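Local coordinates for hypothetical protein SpyM3_0169 (Streptococcus pyogenes, PDB 1PG6) that is of unknown function but belongs to the AIM24 (mitochondrial biogenesis) family of the cupin clan and has calcium ions bound to it, at residues 35-40 with 82-87; 181-186 with 210-215. One frame throughout, in Å; residues are numbered along the deposited sequence.

Contact 1. Residues 35-40 with 82-87; sequences SVYLQQ and ITQAMS
Q84 lies alongside Y37 on the neighbouring antiparallel strand, the two side chains pointing the same way and the amide coming over one face of the phenol. Q84 CB sits 3.9 Å from V36 O. CG is anti to the backbone N (chi1 -170°) and moves in closer, 3.4 Å from that same V36 O. Beyond it the chain stays extended, and CD passes above the CE2 rim of the Y37 ring. The tip is the telling atom: NE2 stands 3.0 Å above the plane of the Y37 ring, over its centre, with the amide turned 41° from the ring. This position is consistent with an N-H directed at the pi cloud. S35 OG is a further neighbour of the amide, 3.7 Å from Q84 NE2, and no hydrogen bond joins them. On this face I82 CG2 also packs on Y37 CB, and both residues touch F120 of strand 120-124.

The opposite face of the sheet is carried by V36, L38, T83 and A85. L38 CG takes the tight place between its own N and carbonyl carbon (chi1 55°); CD2 rests 3.7 Å from A85 CB, while CG comes up against T83 OG1. Main-chain bonds run both ways between V36 and A85 and between L38 and T83, the shortest being L38 N to T83 O at 2.7 Å. In the non-hydrogen-bonded pair Y37-Q84, Y37 CA-H leans on T83 O and Q84 CA-H on V36 O. L38 and A85 go on to meet L95 and L93 of strand 91-95, which belongs to another sheet. Side chains from two antiparallel sheets meeting in this way are consistent with the double-stranded beta-helix (jelly-roll) fold of the cupin clan.

Contact 2. Residues 181-186 with 210-215; sequences AHVVAW and VVNTFR
F214 drives the edge of its ring into the face of W186, and this is the tight part of the contact. F214 CG lies anti to the carbonyl carbon (chi1 -56°), and from there CE1 leads: it lies 3.4 Å above the indole plane and 3.5 Å from W186 CG. The F214 ring and the five-membered ring of W186 have centroids 4.8 Å apart and planes at 64°, an edge-to-face pair. Further out on the same indole face, N212 and W186 meet tip to tip, with ND2 3.7 Å from W186 CH2 and the amide nearly perpendicular to the indole (83°). N212 OD1 in turn sits over one face of F214. V183 closes the wedge, its CG1 reaching the edge of the phenyl at CZ, 3.9 Å away. All four residues are buried, and Y192 of strand 191-195 adds a second edge-to-face partner for W186.

The backbones themselves stay apart. Strand 183-186 belongs to a six-stranded antiparallel sheet and strand 211-215 is the middle one of a three-stranded sheet, so this is packing between sheets: the strands run roughly parallel, their axes 10.0 Å apart. A classic beta bulge, V184 and A185 both facing Y221 of strand 219-223, shifts the alternation of the first strand. V183 and W186, three residues apart, can therefore both point toward strand 211-215.

Toward A181 and V210 the packing slackens. Both are partly exposed, no side chains meet there, and no direct hydrogen bond crosses between the segments. A water spans the gap instead. It donates to V210 O at 2.7 Å, whereas its link to A181 N, in which it accepts, is weak at 3.4 Å; that N-H also has D179 OD1 as a partner.

Contacts 1 and 2 sit on opposite sides of the chain's centre, each about 13 Å from it. Their own centres are about 26 Å apart, and their nearest atoms, about 10 Å apart, do not touch. They follow in series along the chain, both in the part that resembles AIM24 proteins. Contact 1 joins neighbouring strands within one sheet, whereas contact 2 brings strands of two separate sheets together through side chains. Contact 1 is nearer to bound metal: the L38 side chain is about 8 Å from a calcium ion, and G41, just past segment 35-40, is a calcium ligand with M43. From the V183 side chain in contact 2 a calcium ion is about 14 Å away.

Contact 1. Residues 35-40 with 82-87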
ATOM      1  N   SER A  35       3.656  14.437  11.079  1.00 25.00           N
ATOM      2  CA  SER A  35       3.270  13.044  11.261  1.00 24.27           C
ATOM      3  C   SER A  35       3.256  12.289   9.943  1.00 22.90           C
ATOM      4  O   SER A  35       3.310  12.881   8.865  1.00 21.25           O
ATOM      5  CB  SER A  35       1.879  12.954  11.890  1.00 25.25           C
ATOM      6  OG  SER A  35       0.887  13.360  10.964  1.00 27.81           O
ATOM      7  N   VAL A  36       3.170  10.970  10.043  1.00 21.11           N
ATOM      8  CA  VAL A  36       3.133  10.133   8.860  1.00 19.93           C
ATOM      9  C   VAL A  36       2.454   8.812   9.165  1.00 17.00           C
ATOM     10  O   VAL A  36       2.646   8.236  10.239  1.00 17.91           O
ATOM     11  CB  VAL A  36       4.559   9.856   8.330  1.00 21.01           C
ATOM     12  CG1 VAL A  36       5.408   9.215   9.415  1.00 21.48           C
ATOM     13  CG2 VAL A  36       4.496   8.965   7.104  1.00 22.41           C
ATOM     14  N   TYR A  37       1.644   8.350   8.220  1.00 17.12           N
ATOM     15  CA  TYR A  37       0.958   7.072   8.348  1.00 15.83           C
ATOM     16  C   TYR A  37       1.950   6.039   7.830  1.00 15.94           C
ATOM     17  O   TYR A  37       2.646   6.290   6.845  1.00 15.25           O
ATOM     18  CB  TYR A  37      -0.295   7.020   7.470  1.00 18.21           C
ATOM     19  CG  TYR A  37      -1.373   8.021   7.814  1.00 21.71           C
ATOM     20  CD1 TYR A  37      -1.387   9.293   7.238  1.00 24.08           C
ATOM     21  CD2 TYR A  37      -2.395   7.687   8.702  1.00 24.77           C
ATOM     22  CE1 TYR A  37      -2.399  10.208   7.538  1.00 25.86           C
ATOM     23  CE2 TYR A  37      -3.407   8.594   9.008  1.00 25.85           C
ATOM     24  CZ  TYR A  37      -3.406   9.847   8.425  1.00 27.50           C
ATOM     25  OH  TYR A  37      -4.417  10.737   8.722  1.00 30.17           O
ATOM     26  N   LEU A  38       2.012   4.879   8.474  1.00 14.53           N
ATOM     27  CA  LEU A  38       2.942   3.845   8.035  1.00 14.87           C
ATOM     28  C   LEU A  38       2.403   2.428   8.133  1.00 14.45           C
ATOM     29  O   LEU A  38       1.547   2.117   8.966  1.00 13.75           O
ATOM     30  CB  LEU A  38       4.250   3.926   8.827  1.00 15.00           C
ATOM     31  CG  LEU A  38       4.131   3.863  10.349  1.00 16.40           C
ATOM     32  CD1 LEU A  38       5.081   2.824  10.926  1.00 17.42           C
ATOM     33  CD2 LEU A  38       4.434   5.241  10.915  1.00 16.54           C
ATOM     34  N   GLN A  39       2.918   1.581   7.252  1.00 14.02           N
ATOM     35  CA  GLN A  39       2.566   0.169   7.207  1.00 14.53           C
ATOM     36  C   GLN A  39       2.866  -0.415   8.583  1.00 14.26           C
ATOM     37  O   GLN A  39       3.969  -0.254   9.101  1.00 13.27           O
ATOM     38  CB  GLN A  39       3.428  -0.513   6.143  1.00 15.00           C
ATOM     39  CG  GLN A  39       3.348  -2.023   6.092  1.00 18.55           C
ATOM     40  CD  GLN A  39       4.360  -2.602   5.118  1.00 21.89           C
ATOM     41  OE1 GLN A  39       4.146  -2.595   3.903  1.00 25.11           O
ATOM     42  NE2 GLN A  39       5.485  -3.081   5.645  1.00 18.05           N
ATOM     43  N   GLN A  40       1.885  -1.084   9.179  1.00 16.06           N
ATOM     44  CA  GLN A  40       2.091  -1.656  10.501  1.00 16.81           C
ATOM     45  C   GLN A  40       3.355  -2.505  10.519  1.00 15.10           C
ATOM     46  O   GLN A  40       3.565  -3.335   9.638  1.00 14.24           O
ATOM     47  CB  GLN A  40       0.902  -2.524  10.912  1.00 19.16           C
ATOM     48  CG  GLN A  40       0.992  -2.990  12.354  1.00 23.49           C
ATOM     49  CD  GLN A  40       0.046  -4.129  12.673  1.00 25.61           C
ATOM     50  OE1 GLN A  40      -0.202  -4.430  13.839  1.00 28.99           O
ATOM     51  NE2 GLN A  40      -0.476  -4.779  11.638  1.00 27.18           N
ATOM     52  N   ILE A  82      -2.416   0.114   9.733  1.00 20.68           N
ATOM     53  CA  ILE A  82      -1.721   1.360   9.461  1.00 19.98           C
ATOM     54  C   ILE A  82      -1.580   2.116  10.777  1.00 21.40           C
ATOM     55  O   ILE A  82      -2.563   2.336  11.486  1.00 20.51           O
ATOM     56  CB  ILE A  82      -2.487   2.240   8.452  1.00 18.92           C
ATOM     57  CG1 ILE A  82      -2.555   1.534   7.095  1.00 19.01           C
ATOM     58  CG2 ILE A  82      -1.797   3.592   8.313  1.00 18.04           C
ATOM     59  CD1 ILE A  82      -3.292   2.320   6.021  1.00 17.81           C
ATOM     60  N   THR A  83      -0.349   2.487  11.109  1.00 20.86           N
ATOM     61  CA  THR A  83      -0.084   3.223  12.335  1.00 21.49           C
ATOM     62  C   THR A  83       0.383   4.624  11.980  1.00 21.95           C
ATOM     63  O   THR A  83       0.613   4.935  10.810  1.00 19.82           O
ATOM     64  CB  THR A  83       0.989   2.517  13.192  1.00 22.16           C
ATOM     65  OG1 THR A  83       2.192   2.367  12.431  1.00 22.80           O
ATOM     66  CG2 THR A  83       0.500   1.145  13.620  1.00 21.54           C
ATOM     67  N   GLN A  84       0.515   5.484  12.982  1.00 24.55           N
ATOM     68  CA  GLN A  84       0.951   6.844  12.712  1.00 27.21           C
ATOM     69  C   GLN A  84       2.043   7.280  13.671  1.00 27.66           C
ATOM     70  O   GLN A  84       1.953   7.057  14.876  1.00 28.03           O
ATOM     71  CB  GLN A  84      -0.242   7.800  12.782  1.00 30.63           C
ATOM     72  CG  GLN A  84       0.057   9.204  12.273  1.00 35.52           C
ATOM     73  CD  GLN A  84      -1.199   9.960  11.868  1.00 38.17           C
ATOM     74  OE1 GLN A  84      -2.114  10.145  12.670  1.00 39.14           O
ATOM     75  NE2 GLN A  84      -1.243  10.403  10.616  1.00 39.06           N
ATOM     76  N   ALA A  85       3.080   7.895  13.116  1.00 26.75           N
ATOM     77  CA  ALA A  85       4.202   8.376  13.905  1.00 28.11           C
ATOM     78  C   ALA A  85       4.113   9.892  14.016  1.00 29.18           C
ATOM     79  O   ALA A  85       3.902  10.580  13.018  1.00 28.59           O
ATOM     80  CB  ALA A  85       5.511   7.974  13.243  1.00 26.92           C
HETATM   81  N   MSE A  86       4.247  10.404  15.237  1.00 30.55           N
HETATM   82  CA  MSE A  86       4.195  11.844  15.484  1.00 33.78           C
HETATM   83  C   MSE A  86       5.528  12.333  16.031  1.00 31.50           C
HETATM   84  O   MSE A  86       6.185  11.635  16.801  1.00 31.10           O
HETATM   85  CB  MSE A  86       3.082  12.189  16.479  1.00 38.33           C
HETATM   86  CG  MSE A  86       1.690  12.248  15.875  1.00 46.12           C
HETATM   87 SE   MSE A  86       0.951  10.527  15.436  1.00 56.48          SE
HETATM   88  CE  MSE A  86      -0.340  10.393  16.871  1.00 54.23           C
ATOM     89  N   SER A  87       5.916  13.541  15.639  1.00 30.97           N
ATOM     90  CA  SER A  87       7.181  14.113  16.081  1.00 31.28           C
ATOM     91  C   SER A  87       7.004  15.360  16.943  1.00 32.52           C
ATOM     92  O   SER A  87       6.208  16.246  16.626  1.00 30.80           O
ATOM     93  CB  SER A  87       8.046  14.455  14.865  1.00 31.93           C
ATOM     94  OG  SER A  87       9.333  14.897  15.254  1.00 31.54           O
TER

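Contact 2. Residues 181-186 with 210-215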
ATOM      1  N   ALA A 181      -2.437  -9.629  -8.643  1.00 10.56           N
ATOM      2  CA  ALA A 181      -1.346  -9.945  -7.719  1.00  9.05           C
ATOM      3  C   ALA A 181      -0.073  -9.200  -8.122  1.00  9.64           C
ATOM      4  O   ALA A 181       0.868  -9.090  -7.336  1.00 10.57           O
ATOM      5  CB  ALA A 181      -1.090 -11.446  -7.712  1.00 10.28           C
ATOM      6  N   HIS A 182      -0.051  -8.704  -9.356  1.00  8.65           N
ATOM      7  CA  HIS A 182       1.099  -7.962  -9.877  1.00  9.31           C
ATOM      8  C   HIS A 182       0.851  -6.458  -9.938  1.00 10.90           C
ATOM      9  O   HIS A 182       1.700  -5.699 -10.409  1.00 11.02           O
ATOM     10  CB  HIS A 182       1.469  -8.471 -11.272  1.00  9.23           C
ATOM     11  CG  HIS A 182       2.159  -9.800 -11.265  1.00  8.58           C
ATOM     12  ND1 HIS A 182       3.518  -9.929 -11.080  1.00  8.17           N
ATOM     13  CD2 HIS A 182       1.671 -11.058 -11.369  1.00  9.70           C
ATOM     14  CE1 HIS A 182       3.837 -11.213 -11.068  1.00  8.26           C
ATOM     15  NE2 HIS A 182       2.736 -11.919 -11.240  1.00 11.08           N
ATOM     16  N   VAL A 183      -0.309  -6.023  -9.455  1.00 10.15           N
ATOM     17  CA  VAL A 183      -0.644  -4.604  -9.478  1.00 10.01           C
ATOM     18  C   VAL A 183      -0.294  -3.936  -8.156  1.00  9.34           C
ATOM     19  O   VAL A 183      -0.773  -4.333  -7.100  1.00 11.61           O
ATOM     20  CB  VAL A 183      -2.145  -4.402  -9.789  1.00 10.25           C
ATOM     21  CG1 VAL A 183      -2.517  -2.931  -9.679  1.00  9.82           C
ATOM     22  CG2 VAL A 183      -2.452  -4.922 -11.188  1.00 10.35           C
ATOM     23  N   VAL A 184       0.562  -2.922  -8.219  1.00  9.14           N
ATOM     24  CA  VAL A 184       0.978  -2.208  -7.017  1.00  9.38           C
ATOM     25  C   VAL A 184       0.052  -1.032  -6.699  1.00 10.44           C
ATOM     26  O   VAL A 184      -0.583  -0.985  -5.642  1.00  9.89           O
ATOM     27  CB  VAL A 184       2.420  -1.660  -7.165  1.00  9.37           C
ATOM     28  CG1 VAL A 184       2.820  -0.879  -5.915  1.00 10.49           C
ATOM     29  CG2 VAL A 184       3.389  -2.812  -7.404  1.00  9.18           C
ATOM     30  N   ALA A 185      -0.014  -0.082  -7.626  1.00 11.18           N
ATOM     31  CA  ALA A 185      -0.828   1.111  -7.447  1.00 11.24           C
ATOM     32  C   ALA A 185      -1.162   1.685  -8.816  1.00 11.48           C
ATOM     33  O   ALA A 185      -0.469   1.411  -9.794  1.00 11.47           O
ATOM     34  CB  ALA A 185      -0.052   2.139  -6.623  1.00  9.52           C
ATOM     35  N   TRP A 186      -2.221   2.482  -8.896  1.00 12.20           N
ATOM     36  CA  TRP A 186      -2.595   3.059 -10.180  1.00 12.02           C
ATOM     37  C   TRP A 186      -3.354   4.369 -10.014  1.00 13.90           C
ATOM     38  O   TRP A 186      -3.892   4.651  -8.946  1.00 14.40           O
ATOM     39  CB  TRP A 186      -3.416   2.042 -10.985  1.00 13.02           C
ATOM     40  CG  TRP A 186      -4.754   1.700 -10.383  1.00 14.25           C
ATOM     41  CD1 TRP A 186      -5.958   2.270 -10.694  1.00 14.86           C
ATOM     42  CD2 TRP A 186      -5.026   0.711  -9.381  1.00 13.77           C
ATOM     43  NE1 TRP A 186      -6.961   1.695  -9.953  1.00 14.20           N
ATOM     44  CE2 TRP A 186      -6.419   0.740  -9.136  1.00 15.67           C
ATOM     45  CE3 TRP A 186      -4.230  -0.196  -8.665  1.00 13.41           C
ATOM     46  CZ2 TRP A 186      -7.035  -0.107  -8.203  1.00 14.02           C
ATOM     47  CZ3 TRP A 186      -4.845  -1.037  -7.736  1.00 13.97           C
ATOM     48  CH2 TRP A 186      -6.236  -0.985  -7.516  1.00 14.74           C
ATOM     49  N   VAL A 210      -7.857 -13.314  -9.405  1.00 16.67           N
ATOM     50  CA  VAL A 210      -8.573 -12.183  -9.977  1.00 17.82           C
ATOM     51  C   VAL A 210      -7.653 -11.260 -10.764  1.00 18.43           C
ATOM     52  O   VAL A 210      -6.478 -11.095 -10.430  1.00 16.63           O
ATOM     53  CB  VAL A 210      -9.278 -11.333  -8.890  1.00 18.55           C
ATOM     54  CG1 VAL A 210     -10.378 -12.144  -8.220  1.00 20.06           C
ATOM     55  CG2 VAL A 210      -8.263 -10.854  -7.863  1.00 18.87           C
ATOM     56  N   VAL A 211      -8.200 -10.667 -11.816  1.00 18.39           N
ATOM     57  CA  VAL A 211      -7.444  -9.740 -12.641  1.00 17.92           C
ATOM     58  C   VAL A 211      -8.023  -8.347 -12.442  1.00 18.34           C
ATOM     59  O   VAL A 211      -9.133  -8.192 -11.926  1.00 19.59           O
ATOM     60  CB  VAL A 211      -7.532 -10.105 -14.138  1.00 17.92           C
ATOM     61  CG1 VAL A 211      -6.980 -11.501 -14.366  1.00 20.74           C
ATOM     62  CG2 VAL A 211      -8.972 -10.016 -14.618  1.00 20.87           C
ATOM     63  N   ASN A 212      -7.260  -7.337 -12.838  1.00 16.98           N
ATOM     64  CA  ASN A 212      -7.698  -5.955 -12.723  1.00 17.05           C
ATOM     65  C   ASN A 212      -7.737  -5.400 -14.143  1.00 16.63           C
ATOM     66  O   ASN A 212      -6.722  -5.398 -14.842  1.00 14.20           O
ATOM     67  CB  ASN A 212      -6.702  -5.152 -11.873  1.00 15.44           C
ATOM     68  CG  ASN A 212      -7.297  -3.861 -11.335  1.00 15.92           C
ATOM     69  OD1 ASN A 212      -8.145  -3.237 -11.977  1.00 16.62           O
ATOM     70  ND2 ASN A 212      -6.842  -3.445 -10.158  1.00 15.30           N
ATOM     71  N   THR A 213      -8.913  -4.963 -14.585  1.00 16.20           N
ATOM     72  CA  THR A 213      -9.045  -4.392 -15.919  1.00 16.88           C
ATOM     73  C   THR A 213      -9.105  -2.873 -15.796  1.00 16.65           C
ATOM     74  O   THR A 213      -9.988  -2.325 -15.131  1.00 16.97           O
ATOM     75  CB  THR A 213     -10.318  -4.897 -16.636  1.00 18.19           C
ATOM     76  OG1 THR A 213     -10.197  -6.302 -16.889  1.00 19.52           O
ATOM     77  CG2 THR A 213     -10.510  -4.163 -17.959  1.00 18.72           C
ATOM     78  N   PHE A 214      -8.145  -2.202 -16.430  1.00 16.07           N
ATOM     79  CA  PHE A 214      -8.036  -0.746 -16.408  1.00 16.05           C
ATOM     80  C   PHE A 214      -8.484  -0.130 -17.726  1.00 17.09           C
ATOM     81  O   PHE A 214      -8.247  -0.690 -18.794  1.00 17.05           O
ATOM     82  CB  PHE A 214      -6.582  -0.333 -16.162  1.00 14.96           C
ATOM     83  CG  PHE A 214      -5.996  -0.902 -14.908  1.00 15.40           C
ATOM     84  CD1 PHE A 214      -6.267  -0.323 -13.674  1.00 15.18           C
ATOM     85  CD2 PHE A 214      -5.177  -2.024 -14.959  1.00 16.43           C
ATOM     86  CE1 PHE A 214      -5.732  -0.855 -12.502  1.00 15.34           C
ATOM     87  CE2 PHE A 214      -4.637  -2.563 -13.795  1.00 13.40           C
ATOM     88  CZ  PHE A 214      -4.914  -1.977 -12.564  1.00 15.33           C
ATOM     89  N   ARG A 215      -9.124   1.032 -17.641  1.00 19.45           N
ATOM     90  CA  ARG A 215      -9.588   1.744 -18.829  1.00 21.94           C
ATOM     91  C   ARG A 215      -9.443   3.247 -18.612  1.00 19.90           C
ATOM     92  O   ARG A 215      -9.807   3.760 -17.556  1.00 20.12           O
ATOM     93  CB  ARG A 215     -11.059   1.413 -19.106  1.00 24.34           C
ATOM     94  CG  ARG A 215     -11.363  -0.070 -19.188  1.00 30.06           C
ATOM     95  CD  ARG A 215     -12.837  -0.328 -19.465  1.00 34.77           C
ATOM     96  NE  ARG A 215     -13.115  -1.755 -19.603  1.00 38.79           N
ATOM     97  CZ  ARG A 215     -14.260  -2.255 -20.054  1.00 41.03           C
ATOM     98  NH1 ARG A 215     -15.249  -1.445 -20.417  1.00 42.27           N
ATOM     99  NH2 ARG A 215     -14.414  -3.569 -20.144  1.00 42.12           N
TER
HETATM  100  O   HOH W   1      -4.794 -12.009  -8.500  1.00 23.28           O